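Local atomic coordinates of succinate dehydrogenase subunit B (Mycolicibacterium smegmatis MC2 51, PDB entry 6LUM), a protein that serves as the iron-sulfur subunit of succinate dehydrogenase, probably relaying electrons from subunit A through its three iron-sulfur clusters toward the membrane part of the complex. Residues T72-C77 against D128-M133; K29-N34 against T116-R121; E134-A139 against L176-T181. All blocks are in the same frame, centred on the assembly; numbering follows the deposited sequence.

Interactions 1 and 2 lie in the ferredoxin-like [2Fe-2S] domain, their centres about 11 Å apart and their segments alternating along the chain. Interaction 2 pairs strands 27-32 and 114-118 inside the five-stranded sheet; interaction 1 ties the cluster-bearing loop to strand 130-131. The two touch where Leu129 and Val131 pack on Glu118 and Pro119. Interaction 3 follows later in the chain, its centre about 13 Å from that of interaction 1 and about 18 Å from that of interaction 2. Strand 130-131 runs into helix 134-140, which rests on the [4Fe-4S] loop, and Met133 CE meets Ala178 CB. The chain thus joins both cluster-binding regions, consistent with electron transfer between their clusters.

Interaction 1 of 3, residues T72-C77 against D128-M133; sequences TFRRSC and DLVVNM. With FES (Fe2/s2 (inorganic) cluster), chain B.
In the ferredoxin-like domain that houses the [2Fe-2S] cluster, Thr72, Phe73 and Arg74, on the way to the cluster-pocket residue Cys77, lean against residues 128-133, the turn and second strand of a short hairpin (125-127 with 130-131) and the link beyond it. The guanidinium of Arg74 does much of the work. Its chain runs extended from CG to NE, and NH1 donates to Val131 O over 3.0 Å, with the oxygen tilted 20° from the guanidinium plane. NH2 adds a weak second bond to the same oxygen. Val130 CG1 lies over one face of the group, toward its rim and 3.9 Å from NH2, while Met133 CG comes to 3.6 Å from NH1. NE is salt-bridged to Glu161 of subunit A, so this arginine links the subunit interface to strand 130-131. An alanine here would probably leave Val131 O without its arginine donor and Glu161 of subunit A without its charge mate. Farther back, Thr72 N donates to Asp128 OD2, although the modelled separation is too short to be trusted. Phe73 touches with its CB, 4.1 Å from Leu129 CB; its ring, with CG set between the backbone N and the carbonyl carbon (chi1 57°), leads away to helix 56-67. Val130 CG2 packs against both Thr72 and Phe73, 3.5 Å from Thr72 OG1 and 3.7 Å from Phe73 CA.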
# COMPACT_ATOMS: atom_id res chain seq x y z
N THR J 72 -7.58 39.48 19.27
CA THR J 72 -7.50 38.07 19.61
C THR J 72 -6.09 37.55 19.38
O THR J 72 -5.32 38.10 18.60
CB THR J 72 -8.48 37.24 18.78
OG1 THR J 72 -7.98 37.11 17.45
CG2 THR J 72 -9.82 37.92 18.73
N PHE J 73 -5.76 36.49 20.10
CA PHE J 73 -4.49 35.79 19.98
C PHE J 73 -4.61 34.52 20.81
O PHE J 73 -5.51 34.40 21.64
CB PHE J 73 -3.31 36.64 20.43
CG PHE J 73 -3.42 37.14 21.83
CD1 PHE J 73 -4.15 38.26 22.12
CD2 PHE J 73 -2.76 36.51 22.85
CE1 PHE J 73 -4.24 38.72 23.40
CE2 PHE J 73 -2.85 36.97 24.13
CZ PHE J 73 -3.59 38.07 24.41
N ARG J 74 -3.72 33.58 20.56
CA ARG J 74 -3.74 32.31 21.25
C ARG J 74 -2.75 32.33 22.40
O ARG J 74 -1.70 32.95 22.32
CB ARG J 74 -3.39 31.18 20.29
CG ARG J 74 -4.41 30.97 19.22
CD ARG J 74 -4.02 29.83 18.34
NE ARG J 74 -5.07 29.50 17.39
CZ ARG J 74 -4.90 29.45 16.08
NH1 ARG J 74 -3.72 29.71 15.56
NH2 ARG J 74 -5.91 29.13 15.29
N ARG J 75 -3.12 31.67 23.50
CA ARG J 75 -2.23 31.46 24.63
C ARG J 75 -2.90 30.46 25.54
O ARG J 75 -4.12 30.46 25.68
CB ARG J 75 -1.94 32.76 25.38
CG ARG J 75 -2.92 33.13 26.47
CD ARG J 75 -4.23 33.61 25.92
NE ARG J 75 -5.15 33.99 26.98
CZ ARG J 75 -6.02 33.16 27.55
NH1 ARG J 75 -6.10 31.91 27.13
NH2 ARG J 75 -6.81 33.58 28.51
N SER J 76 -2.11 29.54 26.10
CA SER J 76 -2.63 28.62 27.10
C SER J 76 -1.88 28.68 28.41
O SER J 76 -2.45 29.07 29.43
CB SER J 76 -2.59 27.21 26.53
OG SER J 76 -3.11 26.25 27.43
N CYS J 77 -0.59 28.39 28.40
CA CYS J 77 0.12 27.89 29.57
C CYS J 77 0.71 29.01 30.39
O CYS J 77 1.13 30.04 29.87
CB CYS J 77 1.24 26.95 29.14
SG CYS J 77 2.51 27.74 28.18
N ASP J 128 -6.57 39.24 13.88
CA ASP J 128 -5.32 39.80 14.35
C ASP J 128 -4.54 38.79 15.17
O ASP J 128 -5.09 38.18 16.08
CB ASP J 128 -5.60 41.06 15.16
CG ASP J 128 -6.81 40.91 16.02
OD1 ASP J 128 -7.84 41.54 15.70
OD2 ASP J 128 -6.75 40.17 17.02
N LEU J 129 -3.29 38.57 14.80
CA LEU J 129 -2.34 37.70 15.48
C LEU J 129 -2.77 36.24 15.54
O LEU J 129 -2.11 35.44 16.19
CB LEU J 129 -2.04 38.18 16.90
CG LEU J 129 -1.77 39.66 17.11
CD1 LEU J 129 -1.56 39.95 18.56
CD2 LEU J 129 -0.57 40.07 16.33
N VAL J 130 -3.84 35.86 14.86
CA VAL J 130 -4.28 34.48 14.79
C VAL J 130 -4.13 34.01 13.35
O VAL J 130 -4.60 34.67 12.43
CB VAL J 130 -5.74 34.31 15.26
CG1 VAL J 130 -6.24 32.96 14.90
CG2 VAL J 130 -5.83 34.49 16.73
N VAL J 131 -3.45 32.88 13.15
CA VAL J 131 -3.25 32.35 11.82
C VAL J 131 -3.89 30.97 11.74
O VAL J 131 -4.35 30.42 12.73
CB VAL J 131 -1.77 32.29 11.42
CG1 VAL J 131 -1.13 33.64 11.61
CG2 VAL J 131 -1.06 31.26 12.23
N ASN J 132 -3.90 30.43 10.54
CA ASN J 132 -4.53 29.15 10.25
C ASN J 132 -3.43 28.09 10.24
O ASN J 132 -2.68 27.96 9.27
CB ASN J 132 -5.27 29.21 8.92
CG ASN J 132 -6.14 28.01 8.67
OD1 ASN J 132 -6.63 27.37 9.60
ND2 ASN J 132 -6.34 27.68 7.41
N MET J 133 -3.34 27.32 11.32
CA MET J 133 -2.28 26.35 11.51
C MET J 133 -2.52 25.04 10.79
O MET J 133 -1.73 24.11 10.94
CB MET J 133 -2.09 26.07 13.00
CG MET J 133 -1.72 27.28 13.81
SD MET J 133 -0.01 27.75 13.61
CE MET J 133 0.81 26.31 14.24
FE1 FES B . 1.82 28.77 25.70
FE2 FES B . 3.66 31.10 25.15
S1 FES B . 1.78 30.88 26.25
S2 FES B . 3.82 28.95 24.83

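Interaction 2 of 3, residues K29-N34 against T116-R121; sequences KIARFN and TIEPIR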
# COMPACT_ATOMS: atom_id res chain seq x y z
N LYS J 29 2.51 48.22 18.70
CA LYS J 29 1.97 48.47 17.36
C LYS J 29 1.44 47.16 16.82
O LYS J 29 2.18 46.39 16.20
CB LYS J 29 3.04 49.05 16.44
CG LYS J 29 3.06 50.55 16.38
CD LYS J 29 4.07 51.03 15.37
CE LYS J 29 3.71 50.55 13.99
NZ LYS J 29 4.72 51.00 12.99
N ILE J 30 0.19 46.89 17.04
CA ILE J 30 -0.40 45.64 16.58
C ILE J 30 -0.75 45.82 15.12
O ILE J 30 -0.98 46.93 14.66
CB ILE J 30 -1.64 45.28 17.41
CG1 ILE J 30 -1.34 45.39 18.90
CG2 ILE J 30 -2.03 43.86 17.15
CD1 ILE J 30 -0.33 44.45 19.38
N ALA J 31 -0.77 44.72 14.37
CA ALA J 31 -1.19 44.75 12.98
C ALA J 31 -2.58 44.14 12.90
O ALA J 31 -2.75 42.95 12.66
CB ALA J 31 -0.20 43.99 12.10
N ARG J 32 -3.59 44.98 13.09
CA ARG J 32 -4.96 44.50 13.17
C ARG J 32 -5.49 44.13 11.80
O ARG J 32 -5.13 44.73 10.78
CB ARG J 32 -5.86 45.56 13.80
CG ARG J 32 -5.26 46.23 15.01
CD ARG J 32 -5.31 45.33 16.23
NE ARG J 32 -6.63 44.77 16.43
CZ ARG J 32 -7.61 45.40 17.07
NH1 ARG J 32 -7.42 46.60 17.57
NH2 ARG J 32 -8.79 44.82 17.21
N PHE J 33 -6.36 43.13 11.78
CA PHE J 33 -7.03 42.67 10.56
C PHE J 33 -8.32 41.99 10.98
O PHE J 33 -8.28 40.95 11.63
CB PHE J 33 -6.14 41.71 9.79
CG PHE J 33 -6.89 40.87 8.78
CD1 PHE J 33 -7.19 41.37 7.53
CD2 PHE J 33 -7.28 39.59 9.08
CE1 PHE J 33 -7.87 40.60 6.62
CE2 PHE J 33 -7.95 38.82 8.17
CZ PHE J 33 -8.25 39.33 6.93
N ASN J 34 -9.44 42.57 10.61
CA ASN J 34 -10.75 42.03 10.94
C ASN J 34 -11.24 41.19 9.78
O ASN J 34 -11.26 41.68 8.64
CB ASN J 34 -11.73 43.15 11.24
CG ASN J 34 -12.74 42.79 12.29
OD1 ASN J 34 -12.85 41.64 12.71
ND2 ASN J 34 -13.49 43.78 12.75
N THR J 116 6.71 46.09 17.98
CA THR J 116 5.96 45.83 16.77
C THR J 116 5.57 44.36 16.75
O THR J 116 6.44 43.49 16.71
CB THR J 116 6.81 46.17 15.54
OG1 THR J 116 7.15 47.56 15.58
CG2 THR J 116 6.05 45.89 14.29
N ILE J 117 4.27 44.10 16.78
CA ILE J 117 3.74 42.74 16.88
C ILE J 117 2.88 42.48 15.66
O ILE J 117 2.15 43.36 15.21
CB ILE J 117 2.93 42.57 18.18
CG1 ILE J 117 3.70 43.15 19.35
CG2 ILE J 117 2.67 41.12 18.46
CD1 ILE J 117 2.87 43.41 20.53
N GLU J 118 2.99 41.27 15.11
CA GLU J 118 2.20 40.91 13.94
C GLU J 118 2.27 39.41 13.76
O GLU J 118 3.17 38.76 14.28
CB GLU J 118 2.72 41.65 12.70
CG GLU J 118 4.18 41.50 12.48
CD GLU J 118 4.70 42.41 11.42
OE1 GLU J 118 3.87 43.08 10.77
OE2 GLU J 118 5.93 42.50 11.26
N PRO J 119 1.31 38.82 13.05
CA PRO J 119 1.27 37.36 12.94
C PRO J 119 2.50 36.81 12.25
O PRO J 119 3.26 37.52 11.59
CB PRO J 119 0.02 37.11 12.10
CG PRO J 119 -0.29 38.37 11.47
CD PRO J 119 0.14 39.42 12.41
N ILE J 120 2.70 35.50 12.41
CA ILE J 120 3.80 34.84 11.72
C ILE J 120 3.50 34.76 10.23
O ILE J 120 2.34 34.78 9.81
CB ILE J 120 4.06 33.45 12.32
CG1 ILE J 120 2.79 32.63 12.38
CG2 ILE J 120 4.65 33.58 13.69
CD1 ILE J 120 2.96 31.31 13.07
N ARG J 121 4.55 34.68 9.43
CA ARG J 121 4.45 34.88 7.99
C ARG J 121 4.52 33.55 7.26
O ARG J 121 5.53 32.86 7.33
CB ARG J 121 5.56 35.80 7.51
CG ARG J 121 5.65 35.86 6.03
CD ARG J 121 6.64 36.88 5.58
NE ARG J 121 6.87 36.75 4.15
CZ ARG J 121 7.82 37.37 3.49
NH1 ARG J 121 8.64 38.19 4.14
NH2 ARG J 121 7.95 37.17 2.20
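Ile30 and Ile117 share the same first torsion, CG1 beside the backbone N and anti to the carbonyl carbon, and their side chains lie next to each other, pointing the same way. They differ at the second: Ile117 is extended, whereas Ile30 bends at chi2 (-64°) and turns its CD1 toward the neighbouring strand. The two CD1 methyls, of Ile30 and Ile117, meet at 3.6 Å, and Ile30 CD1 also lies 3.9 Å from Ile117 CB. This is the centre of the beta-grasp sheet characteristic of ferredoxin-like [2Fe-2S] domains, in which the first strand, 27-32, runs parallel to the last strand of the sheet, 114-118; the short segments cross at -23°. Both isoleucines reach helix 56-67, touching Leu60, and Ile117 also meets Leu56, so the pair belongs to the apolar layer between sheet and helix. Lys29 and Thr116 form the parallel bridge and direct their side chains to the other face, where Trp43 of strand 42-47 receives the lysine in a cation-pi contact and packs on the threonine. Along the backbone, Ile117 N donates to Lys29 O over 3.2 Å. Farther along, Glu118 forms a weak, long ion pair with Arg17 of subunit C, against which Ala31 also packs. Ala31 and Glu118 touch through their beta carbons, Ala31 CB resting 3.8 Å from Glu118 CB.

Interaction 3 of 3, residues E134-A139 against L176-T181; sequences EPFFDA and LCACCT. With SF4 (iron/sulfur cluster), chain C.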
# COMPACT_ATOMS: atom_id res chain seq x y z
N GLU J 134 -3.57 24.93 10.00
CA GLU J 134 -3.85 23.65 9.38
C GLU J 134 -2.92 23.32 8.21
O GLU J 134 -2.65 22.14 8.00
CB GLU J 134 -5.31 23.55 8.95
CG GLU J 134 -6.21 23.32 10.15
CD GLU J 134 -5.95 21.97 10.81
OE1 GLU J 134 -5.64 21.00 10.09
OE2 GLU J 134 -6.05 21.89 12.05
N PRO J 135 -2.43 24.28 7.42
CA PRO J 135 -1.34 23.92 6.50
C PRO J 135 -0.12 23.38 7.22
O PRO J 135 0.50 22.40 6.76
CB PRO J 135 -1.03 25.25 5.80
CG PRO J 135 -2.28 25.97 5.83
CD PRO J 135 -2.98 25.60 7.10
N PHE J 136 0.25 23.99 8.34
CA PHE J 136 1.38 23.53 9.12
C PHE J 136 1.17 22.10 9.59
O PHE J 136 2.03 21.23 9.40
CB PHE J 136 1.59 24.47 10.31
CG PHE J 136 2.62 24.00 11.27
CD1 PHE J 136 3.96 24.18 11.01
CD2 PHE J 136 2.26 23.40 12.45
CE1 PHE J 136 4.90 23.76 11.90
CE2 PHE J 136 3.20 22.98 13.33
CZ PHE J 136 4.52 23.16 13.05
N PHE J 137 0.01 21.82 10.17
CA PHE J 137 -0.22 20.48 10.67
C PHE J 137 -0.45 19.47 9.56
O PHE J 137 -0.18 18.29 9.76
CB PHE J 137 -1.38 20.48 11.65
CG PHE J 137 -1.00 20.99 13.01
CD1 PHE J 137 -0.16 20.27 13.81
CD2 PHE J 137 -1.48 22.19 13.46
CE1 PHE J 137 0.18 20.73 15.04
CE2 PHE J 137 -1.13 22.65 14.69
CZ PHE J 137 -0.31 21.93 15.48
N ASP J 138 -0.90 19.90 8.38
CA ASP J 138 -0.99 18.98 7.25
C ASP J 138 0.38 18.58 6.76
O ASP J 138 0.60 17.41 6.42
CB ASP J 138 -1.78 19.61 6.11
CG ASP J 138 -3.25 19.71 6.41
OD1 ASP J 138 -3.68 19.26 7.49
OD2 ASP J 138 -3.99 20.25 5.55
N ALA J 139 1.31 19.53 6.68
CA ALA J 139 2.69 19.17 6.35
C ALA J 139 3.28 18.28 7.42
O ALA J 139 4.10 17.41 7.12
CB ALA J 139 3.53 20.42 6.19
N LEU J 176 5.95 22.09 18.45
CA LEU J 176 5.13 22.36 17.27
C LEU J 176 4.51 23.75 17.32
O LEU J 176 3.30 23.91 17.26
CB LEU J 176 4.06 21.29 17.11
CG LEU J 176 4.51 19.90 16.68
CD1 LEU J 176 3.42 18.92 17.00
CD2 LEU J 176 4.80 19.90 15.22
N CYS J 177 5.36 24.76 17.41
CA CYS J 177 4.89 26.13 17.47
C CYS J 177 4.94 26.85 16.13
O CYS J 177 4.26 27.86 15.98
CB CYS J 177 5.69 26.92 18.50
SG CYS J 177 7.41 27.10 18.18
N ALA J 178 5.72 26.35 15.17
CA ALA J 178 5.89 26.91 13.83
C ALA J 178 6.72 28.17 13.81
O ALA J 178 6.71 28.89 12.83
CB ALA J 178 4.55 27.17 13.15
N CYS J 179 7.48 28.46 14.87
CA CYS J 179 8.39 29.60 14.83
C CYS J 179 9.51 29.40 13.83
O CYS J 179 10.19 30.36 13.48
CB CYS J 179 8.99 29.84 16.21
SG CYS J 179 8.00 30.80 17.34
N CYS J 180 9.73 28.17 13.38
CA CYS J 180 10.80 27.82 12.46
C CYS J 180 10.32 27.80 11.02
O CYS J 180 10.91 28.45 10.16
CB CYS J 180 11.38 26.46 12.84
SG CYS J 180 10.31 25.10 12.44
N THR J 181 9.23 27.08 10.76
CA THR J 181 8.71 26.97 9.41
C THR J 181 8.30 28.32 8.86
O THR J 181 8.40 28.56 7.66
CB THR J 181 7.53 26.02 9.38
OG1 THR J 181 7.85 24.87 10.16
CG2 THR J 181 7.27 25.57 8.01
FE1 SF4 C . 10.27 24.58 14.77
FE2 SF4 C . 8.86 25.39 17.30
FE3 SF4 C . 11.71 24.41 17.43
FE4 SF4 C . 9.46 22.50 16.83
S1 SF4 C . 9.88 23.88 18.40
S2 SF4 C . 11.28 23.04 15.86
S3 SF4 C . 8.45 24.02 15.73
S4 SF4 C . 10.69 25.94 16.36
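The thiolate sulfur of Cys177 is gripped twice, by iron FE2 of the [4Fe-4S] cluster, 2.4 Å from SG, and by Cys179 N, which donates to it over 3.6 Å with an N-H...S angle of 163°. The residues flanking this ligand, Leu176 and Ala178, turn the other way and meet helix 134-140 through Phe136 and Phe137. Phe136 carries the contact: its CG is anti to the backbone N (chi1 173°), and Ala178 CB stands over one face of the ring in a CH-pi contact, 3.9 Å from the centroid and 20° off the normal. Thr181 OG1 lies in the ring plane at the edge, 3.6 Å from CE1 of Phe136. From the Leu176 side, CD2 approaches obliquely to 3.9 Å from Phe136 CZ, while its other methyl, CD1, reaches the edge of the Phe137 ring. The two phenylalanines also brace each other, with Phe136 CD2 above the centre of the Phe137 ring. Subunit A closes in here as well: its Arg41 donates to Leu176 O, and its Tyr38 lays a ring near that of Phe137. Cys180 SG binds iron FE1 at 2.4 Å, and Cys174 and Cys240 also line the cluster pocket. The helix thus backs a cysteine loop with the Cys-x-x-Cys-x-x-Cys spacing characteristic of bacterial-ferredoxin-type [4Fe-4S] sites.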